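Local coordinates for protein Fe(2+) transporter FeoB (Methanocaldococcus jannaschii, PDB 2WJI) that probably transports ferrous iron across the cell membrane in a GTP-driven system, its N-terminal G-domain binding guanine nucleotides, at residues M118-A121 against K122-I126; I126-V130 against D131-K135. All coordinates share one frame; numbering follows the deposited sequence.

Contact 1: M118-A121 against K122-I126. With GNP (phosphoaminophosphonic acid-guanylate ester), chain C.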
ATOM      1  N   MET A 118       2.252  -5.675 -11.803  1.00 31.26           N
ATOM      2  CA  MET A 118       1.336  -6.141 -12.840  1.00 29.87           C
ATOM      3  C   MET A 118       2.107  -6.513 -14.092  1.00 24.59           C
ATOM      4  O   MET A 118       1.685  -7.381 -14.857  1.00 27.73           O
ATOM      5  CB  MET A 118       0.275  -5.082 -13.168  1.00 30.95           C
ATOM      6  CG  MET A 118      -0.764  -4.865 -12.073  1.00 27.83           C
ATOM      7  SD  MET A 118      -1.926  -6.237 -11.886  1.00 42.68           S
ATOM      8  CE  MET A 118      -2.885  -6.071 -13.394  1.00 38.40           C
ATOM      9  N   ASP A 119       3.241  -5.857 -14.308  1.00 28.78           N
ATOM     10  CA  ASP A 119       4.080  -6.172 -15.458  1.00 30.99           C
ATOM     11  C   ASP A 119       4.672  -7.589 -15.331  1.00 34.32           C
ATOM     12  O   ASP A 119       4.795  -8.315 -16.321  1.00 31.84           O
ATOM     13  CB  ASP A 119       5.200  -5.142 -15.610  1.00 30.86           C
ATOM     14  CG  ASP A 119       6.146  -5.127 -14.415  1.00 36.01           C
ATOM     15  OD1 ASP A 119       7.369  -5.296 -14.612  1.00 42.61           O
ATOM     16  OD2 ASP A 119       5.671  -4.956 -13.274  1.00 30.60           O
ATOM     17  N   LEU A 120       5.039  -7.975 -14.114  1.00 32.12           N
ATOM     18  CA  LEU A 120       5.551  -9.324 -13.876  1.00 30.38           C
ATOM     19  C   LEU A 120       4.448 -10.348 -14.139  1.00 28.45           C
ATOM     20  O   LEU A 120       4.663 -11.336 -14.840  1.00 28.98           O
ATOM     21  CB  LEU A 120       6.111  -9.462 -12.454  1.00 21.35           C
ATOM     22  CG  LEU A 120       6.964 -10.704 -12.161  1.00 24.87           C
ATOM     23  CD1 LEU A 120       8.088 -10.831 -13.183  1.00 25.64           C
ATOM     24  CD2 LEU A 120       7.525 -10.668 -10.735  1.00 26.44           C
ATOM     25  N   ALA A 121       3.263 -10.100 -13.589  1.00 25.58           N
ATOM     26  CA  ALA A 121       2.126 -10.982 -13.827  1.00 34.14           C
ATOM     27  C   ALA A 121       1.886 -11.168 -15.320  1.00 41.47           C
ATOM     28  O   ALA A 121       1.743 -12.293 -15.805  1.00 39.99           O
ATOM     29  CB  ALA A 121       0.880 -10.436 -13.154  1.00 39.09           C
ATOM     30  N   LYS A 122       1.846 -10.059 -16.047  1.00 40.67           N
ATOM     31  CA  LYS A 122       1.626 -10.097 -17.489  1.00 44.25           C
ATOM     32  C   LYS A 122       2.644 -10.993 -18.201  1.00 42.04           C
ATOM     33  O   LYS A 122       2.279 -11.835 -19.024  1.00 43.59           O
ATOM     34  CB  LYS A 122       1.685  -8.679 -18.057  1.00 44.47           C
ATOM     35  CG  LYS A 122       1.546  -8.595 -19.564  1.00 52.48           C
ATOM     36  CD  LYS A 122       2.221  -7.340 -20.093  1.00 55.79           C
ATOM     37  CE  LYS A 122       3.744  -7.482 -20.107  1.00 54.87           C
ATOM     38  NZ  LYS A 122       4.400  -7.293 -18.772  1.00 41.84           N
ATOM     39  N   SER A 123       3.919 -10.813 -17.880  1.00 39.85           N
ATOM     40  CA  SER A 123       4.981 -11.548 -18.560  1.00 45.95           C
ATOM     41  C   SER A 123       5.008 -13.029 -18.168  1.00 43.20           C
ATOM     42  O   SER A 123       5.608 -13.844 -18.861  1.00 48.67           O
ATOM     43  CB  SER A 123       6.343 -10.904 -18.295  1.00 47.51           C
ATOM     44  OG  SER A 123       6.874 -11.334 -17.056  1.00 49.43           O
ATOM     45  N   LEU A 124       4.354 -13.367 -17.061  1.00 38.02           N
ATOM     46  CA  LEU A 124       4.296 -14.750 -16.593  1.00 41.24           C
ATOM     47  C   LEU A 124       2.938 -15.389 -16.877  1.00 45.36           C
ATOM     48  O   LEU A 124       2.641 -16.484 -16.386  1.00 49.48           O
ATOM     49  CB  LEU A 124       4.614 -14.832 -15.097  1.00 33.23           C
ATOM     50  CG  LEU A 124       6.024 -14.391 -14.699  1.00 36.98           C
ATOM     51  CD1 LEU A 124       6.297 -14.719 -13.248  1.00 41.91           C
ATOM     52  CD2 LEU A 124       7.066 -15.047 -15.601  1.00 37.40           C
ATOM     53  N   GLY A 125       2.117 -14.688 -17.652  1.00 45.48           N
ATOM     54  CA  GLY A 125       0.845 -15.215 -18.114  1.00 48.51           C
ATOM     55  C   GLY A 125      -0.242 -15.294 -17.060  1.00 49.61           C
ATOM     56  O   GLY A 125      -1.282 -15.917 -17.281  1.00 50.52           O
ATOM     57  N   ILE A 126      -0.006 -14.654 -15.918  1.00 47.21           N
ATOM     58  CA  ILE A 126      -0.957 -14.659 -14.813  1.00 42.66           C
ATOM     59  C   ILE A 126      -1.987 -13.539 -14.976  1.00 46.31           C
ATOM     60  O   ILE A 126      -1.628 -12.364 -15.078  1.00 39.84           O
ATOM     61  CB  ILE A 126      -0.236 -14.486 -13.473  1.00 40.37           C
ATOM     62  CG1 ILE A 126       0.801 -15.593 -13.284  1.00 36.46           C
ATOM     63  CG2 ILE A 126      -1.233 -14.470 -12.325  1.00 45.95           C
ATOM     64  CD1 ILE A 126       1.695 -15.384 -12.098  1.00 37.50           C
TER
HETATM   65  PG  GNP C1166      11.025  -4.638   2.043  1.00 32.59           P
HETATM   66  O1G GNP C1166      11.050  -3.261   2.626  1.00 29.73           O
HETATM   67  O2G GNP C1166       9.951  -5.529   2.640  1.00 29.98           O
HETATM   68  O3G GNP C1166      12.435  -5.114   2.296  1.00 37.89           O
HETATM   69  N3B GNP C1166      10.806  -4.577   0.455  1.00 31.56           N
HETATM   70  PB  GNP C1166       9.865  -3.575  -0.369  1.00 31.59           P
HETATM   71  O1B GNP C1166       8.451  -3.943  -0.157  1.00 27.88           O
HETATM   72  O2B GNP C1166      10.224  -2.205  -0.004  1.00 26.02           O
HETATM   73  O3A GNP C1166      10.160  -3.757  -1.867  1.00 30.98           O
HETATM   74  PA  GNP C1166      11.000  -2.832  -2.781  1.00 32.39           P
HETATM   75  O1A GNP C1166      10.160  -1.686  -3.217  1.00 36.74           O
HETATM   76  O2A GNP C1166      12.310  -2.498  -2.179  1.00 26.57           O
HETATM   77  O5' GNP C1166      11.274  -3.691  -4.062  1.00 43.44           O
HETATM   78  C5' GNP C1166      11.421  -5.100  -3.945  1.00 41.36           C
HETATM   79  C4' GNP C1166      11.803  -5.688  -5.291  1.00 38.57           C
HETATM   80  O4' GNP C1166      10.645  -5.766  -6.164  1.00 31.70           O
HETATM   81  C3' GNP C1166      12.860  -4.896  -6.054  1.00 39.43           C
HETATM   82  O3' GNP C1166      13.671  -5.794  -6.801  1.00 44.20           O
HETATM   83  C2' GNP C1166      12.018  -4.059  -6.995  1.00 36.88           C
HETATM   84  O2' GNP C1166      12.722  -3.716  -8.169  1.00 42.39           O
HETATM   85  C1' GNP C1166      10.918  -5.049  -7.342  1.00 30.41           C
HETATM   86  N9  GNP C1166       9.723  -4.369  -7.813  1.00 29.52           N
HETATM   87  C8  GNP C1166       9.095  -3.300  -7.215  1.00 32.81           C
HETATM   88  N7  GNP C1166       8.050  -2.891  -7.882  1.00 31.57           N
HETATM   89  C5  GNP C1166       7.992  -3.731  -8.995  1.00 28.46           C
HETATM   90  C6  GNP C1166       7.076  -3.768 -10.075  1.00 30.48           C
HETATM   91  O6  GNP C1166       6.096  -3.034 -10.277  1.00 32.23           O
HETATM   92  N1  GNP C1166       7.382  -4.777 -10.992  1.00 22.50           N
HETATM   93  C2  GNP C1166       8.445  -5.646 -10.878  1.00 30.08           C
HETATM   94  N2  GNP C1166       8.582  -6.555 -11.862  1.00 26.42           N
HETATM   95  N3  GNP C1166       9.307  -5.622  -9.867  1.00 32.81           N
HETATM   96  C4  GNP C1166       9.023  -4.643  -8.968  1.00 30.18           C

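Contact 2: I126-V130 against D131-K135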
ATOM      1  N   ILE A 126      -0.006 -14.654 -15.918  1.00 47.21           N
ATOM      2  CA  ILE A 126      -0.957 -14.659 -14.813  1.00 42.66           C
ATOM      3  C   ILE A 126      -1.987 -13.539 -14.976  1.00 46.31           C
ATOM      4  O   ILE A 126      -1.628 -12.364 -15.078  1.00 39.84           O
ATOM      5  CB  ILE A 126      -0.236 -14.486 -13.473  1.00 40.37           C
ATOM      6  CG1 ILE A 126       0.801 -15.593 -13.284  1.00 36.46           C
ATOM      7  CG2 ILE A 126      -1.233 -14.470 -12.325  1.00 45.95           C
ATOM      8  CD1 ILE A 126       1.695 -15.384 -12.098  1.00 37.50           C
ATOM      9  N   GLU A 127      -3.264 -13.908 -15.001  1.00 50.05           N
ATOM     10  CA  GLU A 127      -4.338 -12.934 -15.174  1.00 56.27           C
ATOM     11  C   GLU A 127      -5.056 -12.652 -13.862  1.00 51.31           C
ATOM     12  O   GLU A 127      -5.482 -13.574 -13.166  1.00 50.73           O
ATOM     13  CB  GLU A 127      -5.346 -13.429 -16.210  1.00 66.85           C
ATOM     14  CG  GLU A 127      -5.951 -14.783 -15.879  1.00 75.43           C
ATOM     15  CD  GLU A 127      -7.295 -14.997 -16.545  1.00 84.21           C
ATOM     16  OE1 GLU A 127      -7.646 -16.164 -16.824  1.00 87.11           O
ATOM     17  OE2 GLU A 127      -7.999 -13.995 -16.790  1.00 86.71           O
ATOM     18  N   ILE A 128      -5.191 -11.376 -13.525  1.00 49.58           N
ATOM     19  CA  ILE A 128      -5.930 -10.986 -12.332  1.00 50.73           C
ATOM     20  C   ILE A 128      -7.185 -10.219 -12.724  1.00 52.36           C
ATOM     21  O   ILE A 128      -7.100  -9.174 -13.369  1.00 54.57           O
ATOM     22  CB  ILE A 128      -5.091 -10.079 -11.413  1.00 51.70           C
ATOM     23  CG1 ILE A 128      -3.685 -10.648 -11.221  1.00 54.75           C
ATOM     24  CG2 ILE A 128      -5.789  -9.900 -10.080  1.00 53.72           C
ATOM     25  CD1 ILE A 128      -3.645 -11.927 -10.426  1.00 56.27           C
ATOM     26  N   ASP A 129      -8.349 -10.732 -12.343  1.00 51.17           N
ATOM     27  CA  ASP A 129      -9.588  -9.997 -12.565  1.00 50.80           C
ATOM     28  C   ASP A 129      -9.770  -8.962 -11.458  1.00 47.42           C
ATOM     29  O   ASP A 129     -10.289  -9.269 -10.386  1.00 45.80           O
ATOM     30  CB  ASP A 129     -10.788 -10.947 -12.620  1.00 55.28           C
ATOM     31  CG  ASP A 129     -12.036 -10.283 -13.193  1.00 60.03           C
ATOM     32  OD1 ASP A 129     -12.134  -9.036 -13.153  1.00 58.01           O
ATOM     33  OD2 ASP A 129     -12.922 -11.013 -13.685  1.00 64.54           O
ATOM     34  N   VAL A 130      -9.330  -7.735 -11.725  1.00 47.07           N
ATOM     35  CA  VAL A 130      -9.379  -6.664 -10.732  1.00 46.43           C
ATOM     36  C   VAL A 130     -10.803  -6.317 -10.311  1.00 50.55           C
ATOM     37  O   VAL A 130     -11.071  -6.096  -9.131  1.00 51.00           O
ATOM     38  CB  VAL A 130      -8.680  -5.390 -11.245  1.00 47.63           C
ATOM     39  CG1 VAL A 130      -9.241  -4.149 -10.555  1.00 44.78           C
ATOM     40  CG2 VAL A 130      -7.177  -5.496 -11.050  1.00 47.92           C
ATOM     41  N   ASP A 131     -11.712  -6.262 -11.277  1.00 56.23           N
ATOM     42  CA  ASP A 131     -13.094  -5.892 -10.991  1.00 58.74           C
ATOM     43  C   ASP A 131     -13.770  -6.927 -10.101  1.00 55.71           C
ATOM     44  O   ASP A 131     -14.632  -6.594  -9.287  1.00 58.68           O
ATOM     45  CB  ASP A 131     -13.888  -5.703 -12.287  1.00 63.59           C
ATOM     46  CG  ASP A 131     -13.647  -4.346 -12.926  1.00 70.88           C
ATOM     47  OD1 ASP A 131     -14.447  -3.951 -13.801  1.00 75.71           O
ATOM     48  OD2 ASP A 131     -12.664  -3.670 -12.550  1.00 71.67           O
ATOM     49  N   LYS A 132     -13.368  -8.182 -10.259  1.00 51.08           N
ATOM     50  CA  LYS A 132     -13.935  -9.281  -9.491  1.00 52.64           C
ATOM     51  C   LYS A 132     -13.332  -9.330  -8.090  1.00 49.70           C
ATOM     52  O   LYS A 132     -14.028  -9.597  -7.110  1.00 51.06           O
ATOM     53  CB  LYS A 132     -13.686 -10.601 -10.219  1.00 56.32           C
ATOM     54  CG  LYS A 132     -14.262 -11.827  -9.532  1.00 60.85           C
ATOM     55  CD  LYS A 132     -13.953 -13.081 -10.339  1.00 62.29           C
ATOM     56  CE  LYS A 132     -14.664 -14.305  -9.783  1.00 63.75           C
ATOM     57  NZ  LYS A 132     -14.317 -15.544 -10.541  1.00 62.53           N
ATOM     58  N   LEU A 133     -12.034  -9.070  -8.006  1.00 44.61           N
ATOM     59  CA  LEU A 133     -11.341  -9.018  -6.726  1.00 45.00           C
ATOM     60  C   LEU A 133     -11.927  -7.895  -5.872  1.00 43.97           C
ATOM     61  O   LEU A 133     -12.109  -8.041  -4.662  1.00 43.29           O
ATOM     62  CB  LEU A 133      -9.848  -8.789  -6.956  1.00 45.22           C
ATOM     63  CG  LEU A 133      -8.903  -8.817  -5.757  1.00 45.79           C
ATOM     64  CD1 LEU A 133      -9.021 -10.134  -5.012  1.00 43.60           C
ATOM     65  CD2 LEU A 133      -7.475  -8.582  -6.228  1.00 45.02           C
ATOM     66  N   GLU A 134     -12.232  -6.782  -6.530  1.00 42.71           N
ATOM     67  CA  GLU A 134     -12.793  -5.609  -5.881  1.00 47.93           C
ATOM     68  C   GLU A 134     -14.170  -5.933  -5.314  1.00 52.34           C
ATOM     69  O   GLU A 134     -14.472  -5.617  -4.164  1.00 52.61           O
ATOM     70  CB  GLU A 134     -12.910  -4.476  -6.902  1.00 46.64           C
ATOM     71  CG  GLU A 134     -12.403  -3.142  -6.424  1.00 48.47           C
ATOM     72  CD  GLU A 134     -12.219  -2.157  -7.566  1.00 55.52           C
ATOM     73  OE1 GLU A 134     -11.134  -1.543  -7.651  1.00 55.22           O
ATOM     74  OE2 GLU A 134     -13.154  -2.007  -8.386  1.00 57.65           O
ATOM     75  N   LYS A 135     -15.005  -6.563  -6.137  1.00 56.07           N
ATOM     76  CA  LYS A 135     -16.366  -6.908  -5.739  1.00 57.91           C
ATOM     77  C   LYS A 135     -16.387  -7.845  -4.538  1.00 57.91           C
ATOM     78  O   LYS A 135     -17.126  -7.620  -3.583  1.00 57.43           O
ATOM     79  CB  LYS A 135     -17.132  -7.526  -6.912  1.00 60.46           C
ATOM     80  CG  LYS A 135     -17.736  -6.504  -7.856  1.00 64.43           C
ATOM     81  CD  LYS A 135     -18.124  -7.125  -9.187  1.00 68.70           C
ATOM     82  CE  LYS A 135     -19.064  -6.214  -9.969  1.00 72.29           C
ATOM     83  NZ  LYS A 135     -18.583  -4.805 -10.022  1.00 70.26           N
TER

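Contact 1: M118-A121 against K122-I126
Asp119 O takes two donors from the next turn of helix 118-123: Ser123 N at 3.1 Å, the regular helical bond, and Lys122 NZ at 2.7 Å. The ammonium lies in the carbonyl plane on a lone pair, whereas the amide is tilted out of that plane. Lys122 reaches the carbonyl because its chain starts off extended and then bends back at chi3 and chi4. Met118 and Asp119 end the G4 element (NKxD) of a P-loop GTPase, whose aspartate reads the guanine; the short helix that begins there closes with a Schellman motif.

On the nucleotide side, Asp119 grips the base with both carboxylate oxygens. Asp119 OD2 accepts from GNP N1 at 2.9 Å in a nearly straight bond (177°), and OD1 from GNP N2 in a longer, more bent one. Asp119 CG stands between its own backbone N and carbonyl carbon (chi1 62°), a setting that sends the carboxylate toward the base while Asp119 O faces along the helix. Leu120 CB lies beside GNP N2, and Lys16, Asn13 and Lys117 are among the residues that bind the nucleotide elsewhere.

At the far end, Ser123 OG turns back on its own helix to donate to Leu120 O at 3.1 Å. Ala121 O is shared by Leu124 N and Ile126 N, which approach from opposite faces of its carbonyl plane. Ile126 N donates to Ala121 O at 2.9 Å, the 6→1 bond of the Schellman motif, and Gly125 N returns to Lys122 O. Gly125 is the C-prime residue of this helix end, with a positive phi (73°) that glycine adopts readily. Where the motif brings its flanking apolar residues together, Ala121 CB lies 4.2 Å from Ile126 CB.

Contact 2: I126-V130 against D131-K135
The carboxylate of Asp129 has Lys132 over one face: Lys132 CB sits 3.4 Å from Asp129 CG, and Lys132 N comes in over the same face to Asp129 OD1 at 3.3 Å. The amide stands 71° out of the carboxylate plane, above it, and the capping bond is long. Asp129 CG is opposite its backbone N (chi1 -166°), which brings the carboxylate to the first turn. The extended Lys132 side chain crosses that of Asp129 at about a right angle, its ammonium continuing well beyond the carboxylate.

Asp129 O accepts a sound bond from Leu133 N at 3.0 Å, lying in the carbonyl plane, and a weak one from Lys132 N. Glu134 N follows on Val130 O at 2.9 Å. Glu134 OE1 is held outside the turn by Val141 N, on the edge strand 141-143, which Val130 also touches. Ile128 CG2 loosely meets Leu133 CD2 at 4.4 Å, and Ile128 and Val130 both rest on Leu115 of strand 111-116. An aspartate before the first turn, accepting from the backbone amide three residues on, is the classic helix N-cap, here starting helix 130-137 of the G-domain.

Overall arrangement
Contacts 1 and 2 share Ile126 and follow each other along the chain, their centres about 14 Å apart: one closes helix 118-123, the other opens helix 130-137. Both are surface contacts on the same side of the chain's centre, though Ala121 in contact 1 is buried. Their chemistry differs accordingly. In contact 1 backbone carbonyls of the short helix take extra donors, a lysine ammonium and the hydroxyl of its last residue, a serine; in contact 2 an aspartate supplies an acceptor to a first-turn amide. Only contact 1 touches the nucleotide, whereas contact 2 packs on strands 111-116 and 141-143 of the sheet, about 12 Å from GNP at the Ile128 side chain.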